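Local coordinates for gamma-glutamyltranspeptidase (Ggt) (Helicobacter pylori 26695, PDB 5BPK), which is an Ntn-hydrolase that probably cleaves the gamma-glutamyl bond of glutathione and related compounds and passes the gamma-glutamyl group to water or an acceptor, at residues 3-8 against 86-91; 101-106 against 122-127; 163-168 against 180-185. All blocks are in the same frame, centred on the assembly; numbering follows the deposited sequence.

Contact 1: 3-8 against 86-91; sequences HYSVAD and FLVVGS
H3 lays its imidazole flat on the backbone of G90. The CA of G90 sits 3.3 Å from the centroid of the H3 ring and only 1° off its normal, a CH-pi contact centred on the face. CG of H3 is anti to the backbone N (chi1 -178°), which carries it toward segment 86-91, with the ring lying over G90. The packing is close: CG of H3 lies 3.3 Å from the carbonyl carbon of G90, a residue with no side chain, whose CA fills the H3 face.

No hydrogen bond crosses between the two segments. The pair belongs to the layered core of the Ntn-hydrolase fold, where strand 3-8 beside the N-terminal T1 faces strand 84-89 of another sheet. The axes of 3-8 and 86-89 approach to 6.7 Å at 149°, and with no bond between the backbones the side chains make the contact.

Polar bonds instead fix the H3 and S5 side chains from other directions. NE2 of H3 donates in its ring plane to OG of S5 at 2.9 Å, a markedly bent bond, while ND1 bonds to T17 and OG of S5 to the backbone O of N165.

Van der Waals contact carries on along the strand. CG1 of V88 lies 3.7 Å from CB of S5 and equally near its OG, whereas CG2 of V88 meets CB of A7 more loosely, at 4.4 Å. V88 also touches A13 and S15 of strand 13-19.

Contact 2: 101-106 against 122-127; sequences VLQVIS and PRFHMQ. With EDO (1,2-ethanediol), chain R; EDO (1,2-ethanediol), chain V.
OE1 of Q103 takes the backbone N-H of F124 on a lone pair, in the plane of its carbonyl, at 2.8 Å and nearly straight (167°). A water probably donates to the same OE1, at 2.7 Å; its link to the backbone O of P122 is weak, and that O is also hydrogen-bonded to OH of Y306 of the neighbouring Ggt chain. On the other branch, NE2 of Q103 donates to the backbone O of F124 at 2.7 Å, a more bent bond (132°) tilted from the amide plane. NE2 also bonds to the O of T99, one turn earlier in its helix. One glutamine amide thus reads both the N-H and the C=O of a single residue and ties the loop after helix 115-120 to helix 96-109. The Q103 chain is extended beyond CG, which carries CD out to the loop.

The F124 ring turns one face to this amide, the planes 51° apart, with OE1 of Q103 3.2 Å from CD2 of F124. C2 of one 1,2-ethanediol lies at the ring edge near CZ of F124, and M319 of the neighbouring Ggt chain packs on F124.

Beside the glutamine, NH2 of R123 brushes CG2 of V104 at 3.9 Å, while NH1 of R123 bonds to the O of M161.

Contact 3: 163-168 against 180-185; sequences DVNAIQ and GSTDPR. With EDO (1,2-ethanediol), chain S.
This is the open end of the beta hairpin 166-171/176-181, away from its connecting turn. A166 and S181 form an antiparallel hydrogen-bonded pair: N of A166 donates to O of S181 at 3.0 Å, and N of S181 returns the bond to O of A166 at 2.9 Å. I167 and G180 follow as a non-hydrogen-bonded pair. G180 also pairs with a strand of the neighbouring Ggt chain, so the sheet continues across the interface.

Past the strands, a side chain takes over the pairing. CG of D183 is anti to its backbone N (chi1 -162°), and the anti lone pair of OD2 of D183 receives N-H of V164 at 2.9 Å, almost straight at 174°. That same OD2 makes a salt bridge with R123. The other oxygen, OD1, accepts N-H of R185, closing an Asx turn, and NH1 of R185 at 2.9 Å in a salt bridge; the two arginines may offset the nearby D163 carboxylate.

The side chains of D163 and D183 pass one another pointing opposite ways, carboxylate planes 73° apart, with OD1 of D163 3.3 Å from CB of D183. OD2 of D163 bonds to S43 of the neighbouring chain, and ND2 of N165 to the backbone O of H3. One water spans the gap, donating to OD1 of D163 at 2.6 Å and OD1 of N165 at 2.7 Å, and accepting from N of D183.

How the contacts relate
Contacts 1 and 3 are close neighbours, their centres about 9 Å apart, because strands 84-89 and 166-171 adjoin in one sheet. N165 bridges them: its O lies 2.7 Å from OG of S5 and its ND2 2.8 Å from O of H3. Contact 2 packs beneath that sheet through helix 96-109, with CG1 of V104 3.9 Å from CG2 of V89. R123 joins contact 2 to contact 3, its NH1 2.9 Å from OD2 of D183. The bound acivicin-related ligand lies nearest contact 1: it is about 7, 9 and 12 Å from the side chains of S91, D163 and R123. S91 directly precedes the pocket residues P92, G93 and G94.

Contact 1: 3-8 against 86-91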
ATOM      1  N   HIS B   3      -2.721  -3.000  -4.128  1.00  9.75           N
ATOM      2  CA  HIS B   3      -2.866  -4.046  -3.129  1.00  9.93           C
ATOM      3  C   HIS B   3      -3.397  -5.324  -3.769  1.00  8.93           C
ATOM      4  O   HIS B   3      -4.307  -5.276  -4.598  1.00  9.46           O
ATOM      5  CB  HIS B   3      -3.830  -3.644  -2.001  1.00 10.73           C
ATOM      6  CG  HIS B   3      -3.939  -4.703  -0.961  1.00 10.11           C
ATOM      7  ND1 HIS B   3      -2.967  -4.878  -0.007  1.00  9.49           N
ATOM      8  CD2 HIS B   3      -4.807  -5.732  -0.812  1.00  9.50           C
ATOM      9  CE1 HIS B   3      -3.246  -5.954   0.704  1.00  9.95           C
ATOM     10  NE2 HIS B   3      -4.364  -6.484   0.241  1.00 10.34           N
ATOM     11  N   TYR B   4      -2.859  -6.468  -3.359  1.00  7.61           N
ATOM     12  CA  TYR B   4      -3.461  -7.743  -3.727  1.00  8.93           C
ATOM     13  C   TYR B   4      -3.558  -8.714  -2.549  1.00  9.94           C
ATOM     14  O   TYR B   4      -2.788  -8.636  -1.610  1.00 10.08           O
ATOM     15  CB  TYR B   4      -2.746  -8.331  -4.937  1.00 10.18           C
ATOM     16  CG  TYR B   4      -1.270  -8.657  -4.815  1.00  9.92           C
ATOM     17  CD1 TYR B   4      -0.282  -7.725  -5.173  1.00  8.92           C
ATOM     18  CD2 TYR B   4      -0.859  -9.923  -4.425  1.00 10.10           C
ATOM     19  CE1 TYR B   4       1.077  -8.049  -5.097  1.00  9.46           C
ATOM     20  CE2 TYR B   4       0.499 -10.260  -4.344  1.00  9.74           C
ATOM     21  CZ  TYR B   4       1.459  -9.335  -4.702  1.00 10.17           C
ATOM     22  OH  TYR B   4       2.788  -9.697  -4.632  1.00 10.52           O
ATOM     23  N   SER B   5      -4.546  -9.604  -2.627  1.00  9.15           N
ATOM     24  CA  SER B   5      -4.950 -10.464  -1.542  1.00 10.25           C
ATOM     25  C   SER B   5      -5.085 -11.887  -2.065  1.00  8.80           C
ATOM     26  O   SER B   5      -5.693 -12.107  -3.126  1.00  9.94           O
ATOM     27  CB  SER B   5      -6.294  -9.997  -0.973  1.00 11.09           C
ATOM     28  OG  SER B   5      -6.192  -8.720  -0.334  1.00 10.59           O
ATOM     29  N   VAL B   6      -4.562 -12.847  -1.300  1.00  9.61           N
ATOM     30  CA  VAL B   6      -4.602 -14.249  -1.687  1.00 10.59           C
ATOM     31  C   VAL B   6      -4.967 -15.110  -0.480  1.00 10.69           C
ATOM     32  O   VAL B   6      -4.454 -14.902   0.613  1.00 11.01           O
ATOM     33  CB  VAL B   6      -3.235 -14.758  -2.248  1.00 11.44           C
ATOM     34  CG1 VAL B   6      -3.395 -16.145  -2.859  1.00 12.37           C
ATOM     35  CG2 VAL B   6      -2.632 -13.770  -3.275  1.00 10.89           C
ATOM     36  N   ALA B   7      -5.832 -16.092  -0.697  1.00 11.72           N
ATOM     37  CA  ALA B   7      -6.131 -17.094   0.328  1.00  9.51           C
ATOM     38  C   ALA B   7      -6.287 -18.447  -0.345  1.00 11.17           C
ATOM     39  O   ALA B   7      -6.987 -18.542  -1.366  1.00 11.68           O
ATOM     40  CB  ALA B   7      -7.385 -16.722   1.103  1.00 11.45           C
ATOM     41  N   ASP B   8      -5.614 -19.467   0.201  1.00 12.29           N
ATOM     42  CA  ASP B   8      -5.615 -20.808  -0.385  1.00 11.92           C
ATOM     43  C   ASP B   8      -6.481 -21.798   0.411  1.00 12.20           C
ATOM     44  O   ASP B   8      -7.071 -21.445   1.430  1.00 12.78           O
ATOM     45  CB  ASP B   8      -4.184 -21.327  -0.630  1.00 11.58           C
ATOM     46  CG  ASP B   8      -3.401 -21.608   0.641  1.00 12.76           C
ATOM     47  OD1 ASP B   8      -3.994 -21.920   1.698  1.00 12.57           O
ATOM     48  OD2 ASP B   8      -2.156 -21.538   0.559  1.00 12.58           O
ATOM     49  N   PHE B  86     -10.415 -14.886   8.221  1.00 12.58           N
ATOM     50  CA  PHE B  86     -11.758 -14.336   8.039  1.00 11.45           C
ATOM     51  C   PHE B  86     -11.766 -13.275   6.929  1.00 11.30           C
ATOM     52  O   PHE B  86     -12.607 -13.326   6.030  1.00 11.82           O
ATOM     53  CB  PHE B  86     -12.275 -13.771   9.374  1.00 13.80           C
ATOM     54  CG  PHE B  86     -13.633 -13.119   9.289  1.00 14.58           C
ATOM     55  CD1 PHE B  86     -14.753 -13.857   8.940  1.00 17.55           C
ATOM     56  CD2 PHE B  86     -13.798 -11.771   9.598  1.00 13.61           C
ATOM     57  CE1 PHE B  86     -16.013 -13.262   8.880  1.00 18.12           C
ATOM     58  CE2 PHE B  86     -15.045 -11.164   9.535  1.00 15.16           C
ATOM     59  CZ  PHE B  86     -16.159 -11.914   9.174  1.00 16.17           C
ATOM     60  N   LEU B  87     -10.848 -12.309   7.007  1.00 12.20           N
ATOM     61  CA  LEU B  87     -10.686 -11.297   5.958  1.00 11.75           C
ATOM     62  C   LEU B  87      -9.231 -11.121   5.547  1.00 10.13           C
ATOM     63  O   LEU B  87      -8.332 -11.199   6.380  1.00 10.76           O
ATOM     64  CB  LEU B  87     -11.214  -9.935   6.423  1.00 11.22           C
ATOM     65  CG  LEU B  87     -12.698  -9.831   6.793  1.00 11.19           C
ATOM     66  CD1 LEU B  87     -13.000  -8.505   7.514  1.00 14.26           C
ATOM     67  CD2 LEU B  87     -13.581  -9.987   5.543  1.00 16.54           C
ATOM     68  N   VAL B  88      -9.017 -10.884   4.254  1.00  8.75           N
ATOM     69  CA  VAL B  88      -7.731 -10.460   3.709  1.00  9.86           C
ATOM     70  C   VAL B  88      -8.009  -9.150   2.982  1.00 10.41           C
ATOM     71  O   VAL B  88      -8.824  -9.100   2.059  1.00 11.16           O
ATOM     72  CB  VAL B  88      -7.131 -11.515   2.756  1.00 10.50           C
ATOM     73  CG1 VAL B  88      -5.658 -11.180   2.430  1.00 12.10           C
ATOM     74  CG2 VAL B  88      -7.262 -12.912   3.361  1.00 11.24           C
ATOM     75  N   VAL B  89      -7.372  -8.074   3.424  1.00 12.43           N
ATOM     76  CA  VAL B  89      -7.750  -6.750   2.961  1.00 11.73           C
ATOM     77  C   VAL B  89      -6.563  -5.784   2.924  1.00 10.97           C
ATOM     78  O   VAL B  89      -5.604  -5.920   3.670  1.00 11.75           O
ATOM     79  CB  VAL B  89      -8.905  -6.202   3.828  1.00 12.53           C
ATOM     80  CG1 VAL B  89      -8.461  -6.038   5.259  1.00 12.70           C
ATOM     81  CG2 VAL B  89      -9.486  -4.916   3.254  1.00 14.95           C
ATOM     82  N   GLY B  90      -6.649  -4.817   2.024  1.00  9.53           N
ATOM     83  CA  GLY B  90      -5.655  -3.763   1.898  1.00  9.32           C
ATOM     84  C   GLY B  90      -6.046  -2.838   0.765  1.00  9.21           C
ATOM     85  O   GLY B  90      -7.026  -3.100   0.053  1.00  9.77           O
ATOM     86  N   SER B  91      -5.292  -1.750   0.613  1.00 10.19           N
ATOM     87  CA  SER B  91      -5.578  -0.734  -0.386  1.00  9.98           C
ATOM     88  C   SER B  91      -4.394   0.179  -0.608  1.00 11.15           C
ATOM     89  O   SER B  91      -3.569   0.348   0.296  1.00 10.13           O
ATOM     90  CB  SER B  91      -6.746   0.145   0.090  1.00 10.01           C
ATOM     91  OG  SER B  91      -7.123   1.110  -0.876  1.00 10.64           O
TER

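Contact 2: 101-106 against 122-127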
ATOM      1  N   VAL B 101      -9.047   0.997   4.784  1.00  8.79           N
ATOM      2  CA  VAL B 101      -9.017  -0.383   5.275  1.00  8.98           C
ATOM      3  C   VAL B 101      -9.903  -0.538   6.535  1.00  9.25           C
ATOM      4  O   VAL B 101     -10.649  -1.506   6.661  1.00 10.81           O
ATOM      5  CB  VAL B 101      -7.558  -0.867   5.511  1.00  9.13           C
ATOM      6  CG1 VAL B 101      -7.535  -2.208   6.222  1.00 12.30           C
ATOM      7  CG2 VAL B 101      -6.800  -0.960   4.167  1.00 10.69           C
ATOM      8  N   LEU B 102      -9.818   0.435   7.446  1.00  9.98           N
ATOM      9  CA  LEU B 102     -10.668   0.489   8.643  1.00 12.59           C
ATOM     10  C   LEU B 102     -12.150   0.357   8.292  1.00 10.26           C
ATOM     11  O   LEU B 102     -12.891  -0.393   8.920  1.00 10.47           O
ATOM     12  CB  LEU B 102     -10.415   1.831   9.375  1.00 13.63           C
ATOM     13  CG  LEU B 102     -11.209   2.353  10.575  1.00 19.26           C
ATOM     14  CD1 LEU B 102     -12.585   2.835  10.221  1.00 21.91           C
ATOM     15  CD2 LEU B 102     -11.250   1.306  11.656  1.00 25.18           C
ATOM     16  N   GLN B 103     -12.573   1.099   7.277  1.00  9.53           N
ATOM     17  CA  GLN B 103     -13.975   1.153   6.911  1.00 10.99           C
ATOM     18  C   GLN B 103     -14.458  -0.182   6.350  1.00  9.47           C
ATOM     19  O   GLN B 103     -15.544  -0.647   6.708  1.00 10.89           O
ATOM     20  CB  GLN B 103     -14.238   2.337   5.961  1.00 11.49           C
ATOM     21  CG  GLN B 103     -14.223   3.664   6.713  1.00 12.81           C
ATOM     22  CD  GLN B 103     -14.234   4.882   5.822  1.00 10.58           C
ATOM     23  OE1 GLN B 103     -15.309   5.428   5.508  1.00 11.19           O
ATOM     24  NE2 GLN B 103     -13.041   5.323   5.391  1.00 11.85           N
ATOM     25  N   VAL B 104     -13.645  -0.819   5.512  1.00 10.78           N
ATOM     26  CA  VAL B 104     -14.019  -2.120   4.946  1.00 10.20           C
ATOM     27  C   VAL B 104     -14.194  -3.143   6.066  1.00  9.87           C
ATOM     28  O   VAL B 104     -15.195  -3.871   6.119  1.00 11.38           O
ATOM     29  CB  VAL B 104     -13.002  -2.614   3.896  1.00 10.54           C
ATOM     30  CG1 VAL B 104     -13.326  -4.045   3.442  1.00 11.37           C
ATOM     31  CG2 VAL B 104     -12.970  -1.665   2.702  1.00 12.66           C
ATOM     32  N   ILE B 105     -13.230  -3.176   6.982  1.00 10.48           N
ATOM     33  CA  ILE B 105     -13.298  -4.095   8.109  1.00 11.63           C
ATOM     34  C   ILE B 105     -14.532  -3.850   8.993  1.00  9.91           C
ATOM     35  O   ILE B 105     -15.241  -4.793   9.358  1.00 10.67           O
ATOM     36  CB  ILE B 105     -12.010  -4.043   8.963  1.00 10.12           C
ATOM     37  CG1 ILE B 105     -10.823  -4.556   8.145  1.00 10.91           C
ATOM     38  CG2 ILE B 105     -12.194  -4.865  10.247  1.00 12.96           C
ATOM     39  CD1 ILE B 105      -9.484  -4.390   8.824  1.00 13.53           C
ATOM     40  N   SER B 106     -14.773  -2.591   9.338  1.00 10.74           N
ATOM     41  CA  SER B 106     -15.931  -2.207  10.140  1.00 10.50           C
ATOM     42  C   SER B 106     -17.227  -2.550   9.423  1.00 10.42           C
ATOM     43  O   SER B 106     -18.178  -3.013  10.047  1.00 10.39           O
ATOM     44  CB  SER B 106     -15.883  -0.704  10.443  1.00 11.06           C
ATOM     45  OG  SER B 106     -17.067  -0.240  11.073  1.00 13.22           O
ATOM     46  N   PRO B 122     -19.614   3.840   0.209  1.00 10.64           N
ATOM     47  CA  PRO B 122     -18.897   5.109   0.236  1.00 10.89           C
ATOM     48  C   PRO B 122     -18.031   5.282   1.484  1.00 10.57           C
ATOM     49  O   PRO B 122     -18.386   4.789   2.553  1.00 11.53           O
ATOM     50  CB  PRO B 122     -20.026   6.139   0.223  1.00 13.07           C
ATOM     51  CG  PRO B 122     -21.072   5.478  -0.634  1.00 11.97           C
ATOM     52  CD  PRO B 122     -21.029   4.030  -0.178  1.00 13.11           C
ATOM     53  N   ARG B 123     -16.911   5.983   1.314  1.00 10.85           N
ATOM     54  CA  ARG B 123     -15.884   6.141   2.339  1.00 10.94           C
ATOM     55  C   ARG B 123     -15.736   7.603   2.733  1.00 10.30           C
ATOM     56  O   ARG B 123     -15.938   8.487   1.901  1.00 10.44           O
ATOM     57  CB  ARG B 123     -14.541   5.639   1.803  1.00 10.12           C
ATOM     58  CG  ARG B 123     -14.490   4.136   1.678  1.00 12.10           C
ATOM     59  CD  ARG B 123     -13.303   3.655   0.795  1.00 12.74           C
ATOM     60  NE  ARG B 123     -13.526   2.249   0.459  1.00 14.84           N
ATOM     61  CZ  ARG B 123     -12.940   1.572  -0.512  1.00 12.00           C
ATOM     62  NH1 ARG B 123     -12.059   2.143  -1.321  1.00 12.42           N
ATOM     63  NH2 ARG B 123     -13.271   0.302  -0.689  1.00 14.93           N
ATOM     64  N   PHE B 124     -15.395   7.843   4.002  1.00 11.34           N
ATOM     65  CA  PHE B 124     -15.033   9.182   4.487  1.00 11.29           C
ATOM     66  C   PHE B 124     -13.607   9.130   5.016  1.00 11.88           C
ATOM     67  O   PHE B 124     -13.025   8.061   5.148  1.00 12.43           O
ATOM     68  CB  PHE B 124     -16.001   9.705   5.567  1.00 10.60           C
ATOM     69  CG  PHE B 124     -16.038   8.867   6.811  1.00 10.00           C
ATOM     70  CD1 PHE B 124     -15.176   9.121   7.875  1.00 10.97           C
ATOM     71  CD2 PHE B 124     -16.913   7.802   6.903  1.00 11.13           C
ATOM     72  CE1 PHE B 124     -15.207   8.325   9.013  1.00 12.86           C
ATOM     73  CE2 PHE B 124     -16.938   6.996   8.021  1.00 10.46           C
ATOM     74  CZ  PHE B 124     -16.082   7.250   9.083  1.00 11.31           C
ATOM     75  N   HIS B 125     -13.040  10.293   5.305  1.00 10.46           N
ATOM     76  CA  HIS B 125     -11.645  10.368   5.712  1.00 10.19           C
ATOM     77  C   HIS B 125     -11.375  11.639   6.503  1.00 10.92           C
ATOM     78  O   HIS B 125     -11.809  12.720   6.121  1.00 12.52           O
ATOM     79  CB  HIS B 125     -10.771  10.293   4.451  1.00 10.86           C
ATOM     80  CG  HIS B 125      -9.309  10.498   4.683  1.00  8.66           C
ATOM     81  ND1 HIS B 125      -8.501   9.546   5.264  1.00 13.62           N
ATOM     82  CD2 HIS B 125      -8.501  11.546   4.379  1.00 10.73           C
ATOM     83  CE1 HIS B 125      -7.261  10.001   5.318  1.00 13.18           C
ATOM     84  NE2 HIS B 125      -7.231  11.208   4.779  1.00 11.14           N
ATOM     85  N   MET B 126     -10.641  11.474   7.595  1.00 10.86           N
ATOM     86  CA  MET B 126     -10.112  12.567   8.398  1.00 11.01           C
ATOM     87  C   MET B 126      -8.656  12.238   8.710  1.00 10.97           C
ATOM     88  O   MET B 126      -8.372  11.172   9.234  1.00 12.94           O
ATOM     89  CB  MET B 126     -10.948  12.709   9.678  1.00 11.60           C
ATOM     90  CG  MET B 126     -10.318  13.476  10.834  1.00 10.68           C
ATOM     91  SD  MET B 126      -9.894  15.186  10.504  1.00 13.52           S
ATOM     92  CE  MET B 126     -11.529  15.958  10.469  1.00 13.99           C
ATOM     93  N   GLN B 127      -7.749  13.147   8.354  1.00 11.00           N
ATOM     94  CA  GLN B 127      -6.312  12.964   8.626  1.00 10.21           C
ATOM     95  C   GLN B 127      -5.695  14.104   9.433  1.00 11.93           C
ATOM     96  O   GLN B 127      -4.471  14.292   9.411  1.00 12.88           O
ATOM     97  CB  GLN B 127      -5.520  12.726   7.328  1.00 11.60           C
ATOM     98  CG  GLN B 127      -5.538  13.843   6.331  1.00 12.13           C
ATOM     99  CD  GLN B 127      -4.627  13.561   5.139  1.00 11.58           C
ATOM    100  OE1 GLN B 127      -4.845  12.610   4.378  1.00 12.78           O
ATOM    101  NE2 GLN B 127      -3.594  14.385   4.975  1.00 13.89           N
TER
HETATM  102  C1  EDO R 704     -19.324   8.257   3.380  1.00 15.64           C
HETATM  103  O1  EDO R 704     -19.715   8.579   4.723  1.00 19.65           O
HETATM  104  C2  EDO R 704     -18.951   9.534   2.621  1.00 14.35           C
HETATM  105  O2  EDO R 704     -18.491   9.284   1.274  1.00 12.99           O
HETATM  106  C1  EDO V 708     -17.298   3.211  11.179  1.00 23.51           C
HETATM  107  O1  EDO V 708     -17.362   2.274  10.092  1.00 17.29           O
HETATM  108  C2  EDO V 708     -18.007   4.520  10.852  1.00 20.79           C
HETATM  109  O2  EDO V 708     -19.411   4.286  10.810  1.00 19.12           O
HETATM  110  O   HOH W   1     -17.794   4.418   5.799  1.00 15.66           O

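Contact 3: 163-168 against 180-185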
ATOM      1  N   ASP B 163      -8.511   1.482  -3.514  1.00 11.38           N
ATOM      2  CA  ASP B 163      -8.742   0.414  -4.487  1.00 10.52           C
ATOM      3  C   ASP B 163      -8.499  -0.912  -3.766  1.00 11.77           C
ATOM      4  O   ASP B 163      -7.420  -1.488  -3.806  1.00 11.24           O
ATOM      5  CB  ASP B 163      -7.844   0.584  -5.714  1.00 10.97           C
ATOM      6  CG  ASP B 163      -8.039  -0.518  -6.746  1.00 11.31           C
ATOM      7  OD1 ASP B 163      -9.002  -1.301  -6.617  1.00 16.05           O
ATOM      8  OD2 ASP B 163      -7.213  -0.610  -7.669  1.00 13.63           O
ATOM      9  N   VAL B 164      -9.524  -1.348  -3.058  1.00  9.94           N
ATOM     10  CA  VAL B 164      -9.454  -2.510  -2.201  1.00 10.06           C
ATOM     11  C   VAL B 164      -9.702  -3.798  -2.978  1.00 10.01           C
ATOM     12  O   VAL B 164     -10.677  -3.918  -3.710  1.00 11.39           O
ATOM     13  CB  VAL B 164     -10.495  -2.410  -1.073  1.00  8.84           C
ATOM     14  CG1 VAL B 164     -10.485  -3.689  -0.198  1.00 10.91           C
ATOM     15  CG2 VAL B 164     -10.264  -1.152  -0.229  1.00 11.12           C
ATOM     16  N   ASN B 165      -8.787  -4.748  -2.817  1.00  9.99           N
ATOM     17  CA  ASN B 165      -8.990  -6.110  -3.246  1.00  9.46           C
ATOM     18  C   ASN B 165      -9.017  -6.938  -1.976  1.00  9.50           C
ATOM     19  O   ASN B 165      -8.038  -6.960  -1.227  1.00 10.81           O
ATOM     20  CB  ASN B 165      -7.887  -6.526  -4.210  1.00  9.94           C
ATOM     21  CG  ASN B 165      -7.933  -5.721  -5.476  1.00 10.36           C
ATOM     22  OD1 ASN B 165      -8.950  -5.731  -6.177  1.00 11.26           O
ATOM     23  ND2 ASN B 165      -6.859  -4.988  -5.769  1.00 13.08           N
ATOM     24  N   ALA B 166     -10.154  -7.572  -1.716  1.00  9.33           N
ATOM     25  CA  ALA B 166     -10.397  -8.207  -0.437  1.00 10.14           C
ATOM     26  C   ALA B 166     -11.049  -9.585  -0.583  1.00 10.29           C
ATOM     27  O   ALA B 166     -11.763  -9.855  -1.558  1.00 11.87           O
ATOM     28  CB  ALA B 166     -11.239  -7.298   0.444  1.00 12.47           C
ATOM     29  N   ILE B 167     -10.776 -10.443   0.395  1.00 11.25           N
ATOM     30  CA  ILE B 167     -11.325 -11.796   0.460  1.00 11.01           C
ATOM     31  C   ILE B 167     -11.935 -12.022   1.829  1.00 12.23           C
ATOM     32  O   ILE B 167     -11.363 -11.600   2.842  1.00 12.56           O
ATOM     33  CB  ILE B 167     -10.243 -12.881   0.222  1.00 11.29           C
ATOM     34  CG1 ILE B 167      -9.615 -12.743  -1.160  1.00 12.68           C
ATOM     35  CG2 ILE B 167     -10.826 -14.280   0.410  1.00 13.86           C
ATOM     36  CD1 ILE B 167      -8.304 -13.545  -1.339  1.00 13.79           C
ATOM     37  N   GLN B 168     -13.122 -12.632   1.844  1.00 11.32           N
ATOM     38  CA  GLN B 168     -13.718 -13.143   3.061  1.00 12.26           C
ATOM     39  C   GLN B 168     -13.794 -14.663   2.962  1.00 13.05           C
ATOM     40  O   GLN B 168     -14.188 -15.216   1.925  1.00 13.82           O
ATOM     41  CB  GLN B 168     -15.105 -12.537   3.298  1.00 12.50           C
ATOM     42  CG  GLN B 168     -15.783 -12.988   4.582  1.00 13.24           C
ATOM     43  CD  GLN B 168     -17.175 -12.421   4.749  1.00 15.92           C
ATOM     44  OE1 GLN B 168     -18.001 -12.497   3.840  1.00 22.23           O
ATOM     45  NE2 GLN B 168     -17.453 -11.873   5.919  1.00 18.41           N
ATOM     46  N   GLY B 180     -14.836 -12.894  -2.732  1.00 12.87           N
ATOM     47  CA  GLY B 180     -13.920 -11.827  -3.079  1.00 13.01           C
ATOM     48  C   GLY B 180     -14.586 -10.597  -3.640  1.00 11.32           C
ATOM     49  O   GLY B 180     -15.682 -10.652  -4.187  1.00 12.70           O
ATOM     50  N   SER B 181     -13.899  -9.471  -3.505  1.00 11.47           N
ATOM     51  CA  SER B 181     -14.323  -8.255  -4.151  1.00 11.20           C
ATOM     52  C   SER B 181     -13.129  -7.443  -4.616  1.00 10.50           C
ATOM     53  O   SER B 181     -12.155  -7.243  -3.871  1.00 11.32           O
ATOM     54  CB  SER B 181     -15.212  -7.413  -3.233  1.00 12.15           C
ATOM     55  OG  SER B 181     -15.782  -6.320  -3.953  1.00 13.30           O
ATOM     56  N   THR B 182     -13.226  -6.993  -5.861  1.00 11.83           N
ATOM     57  CA  THR B 182     -12.432  -5.894  -6.363  1.00 10.43           C
ATOM     58  C   THR B 182     -13.156  -4.594  -5.983  1.00 10.65           C
ATOM     59  O   THR B 182     -14.207  -4.610  -5.333  1.00 11.83           O
ATOM     60  CB  THR B 182     -12.230  -5.999  -7.877  1.00 11.64           C
ATOM     61  OG1 THR B 182     -13.500  -6.049  -8.521  1.00 13.47           O
ATOM     62  CG2 THR B 182     -11.438  -7.258  -8.229  1.00 13.34           C
ATOM     63  N   ASP B 183     -12.586  -3.464  -6.368  1.00 10.78           N
ATOM     64  CA  ASP B 183     -13.139  -2.176  -5.986  1.00 10.74           C
ATOM     65  C   ASP B 183     -13.686  -1.463  -7.222  1.00 11.60           C
ATOM     66  O   ASP B 183     -12.956  -1.295  -8.200  1.00 15.93           O
ATOM     67  CB  ASP B 183     -12.038  -1.332  -5.329  1.00 10.88           C
ATOM     68  CG  ASP B 183     -12.578  -0.171  -4.501  1.00  8.75           C
ATOM     69  OD1 ASP B 183     -13.567   0.493  -4.919  1.00 10.98           O
ATOM     70  OD2 ASP B 183     -12.004   0.081  -3.412  1.00 11.59           O
ATOM     71  N   PRO B 184     -14.964  -1.027  -7.181  1.00 13.80           N
ATOM     72  CA  PRO B 184     -15.484  -0.279  -8.331  1.00 15.49           C
ATOM     73  C   PRO B 184     -14.667   0.981  -8.667  1.00 15.84           C
ATOM     74  O   PRO B 184     -14.705   1.454  -9.801  1.00 19.01           O
ATOM     75  CB  PRO B 184     -16.913   0.096  -7.897  1.00 17.29           C
ATOM     76  CG  PRO B 184     -17.003  -0.177  -6.458  1.00 18.91           C
ATOM     77  CD  PRO B 184     -16.011  -1.265  -6.170  1.00 14.54           C
ATOM     78  N   ARG B 185     -13.898   1.482  -7.701  1.00 13.56           N
ATOM     79  CA  ARG B 185     -13.108   2.711  -7.883  1.00 14.21           C
ATOM     80  C   ARG B 185     -11.869   2.538  -8.760  1.00 18.06           C
ATOM     81  O   ARG B 185     -11.276   3.521  -9.170  1.00 20.46           O
ATOM     82  CB  ARG B 185     -12.656   3.252  -6.528  1.00 13.90           C
ATOM     83  CG  ARG B 185     -13.780   3.608  -5.582  1.00 10.89           C
ATOM     84  CD  ARG B 185     -13.262   3.770  -4.174  1.00 12.26           C
ATOM     85  NE  ARG B 185     -14.305   4.130  -3.220  1.00 10.61           N
ATOM     86  CZ  ARG B 185     -15.159   3.270  -2.677  1.00 12.29           C
ATOM     87  NH1 ARG B 185     -15.128   1.985  -3.011  1.00 11.54           N
ATOM     88  NH2 ARG B 185     -16.049   3.698  -1.794  1.00 11.62           N
TER
HETATM   89  C1  EDO S 705     -17.948  -7.082  -6.959  1.00 17.18           C
HETATM   90  O1  EDO S 705     -17.355  -5.989  -6.224  1.00 20.21           O
HETATM   91  C2  EDO S 705     -17.087  -8.329  -6.803  1.00 16.00           C
HETATM   92  O2  EDO S 705     -15.754  -8.095  -7.263  1.00 16.38           O
HETATM   93  O   HOH W   2      -9.849  -3.600  -7.529  1.00 14.30           O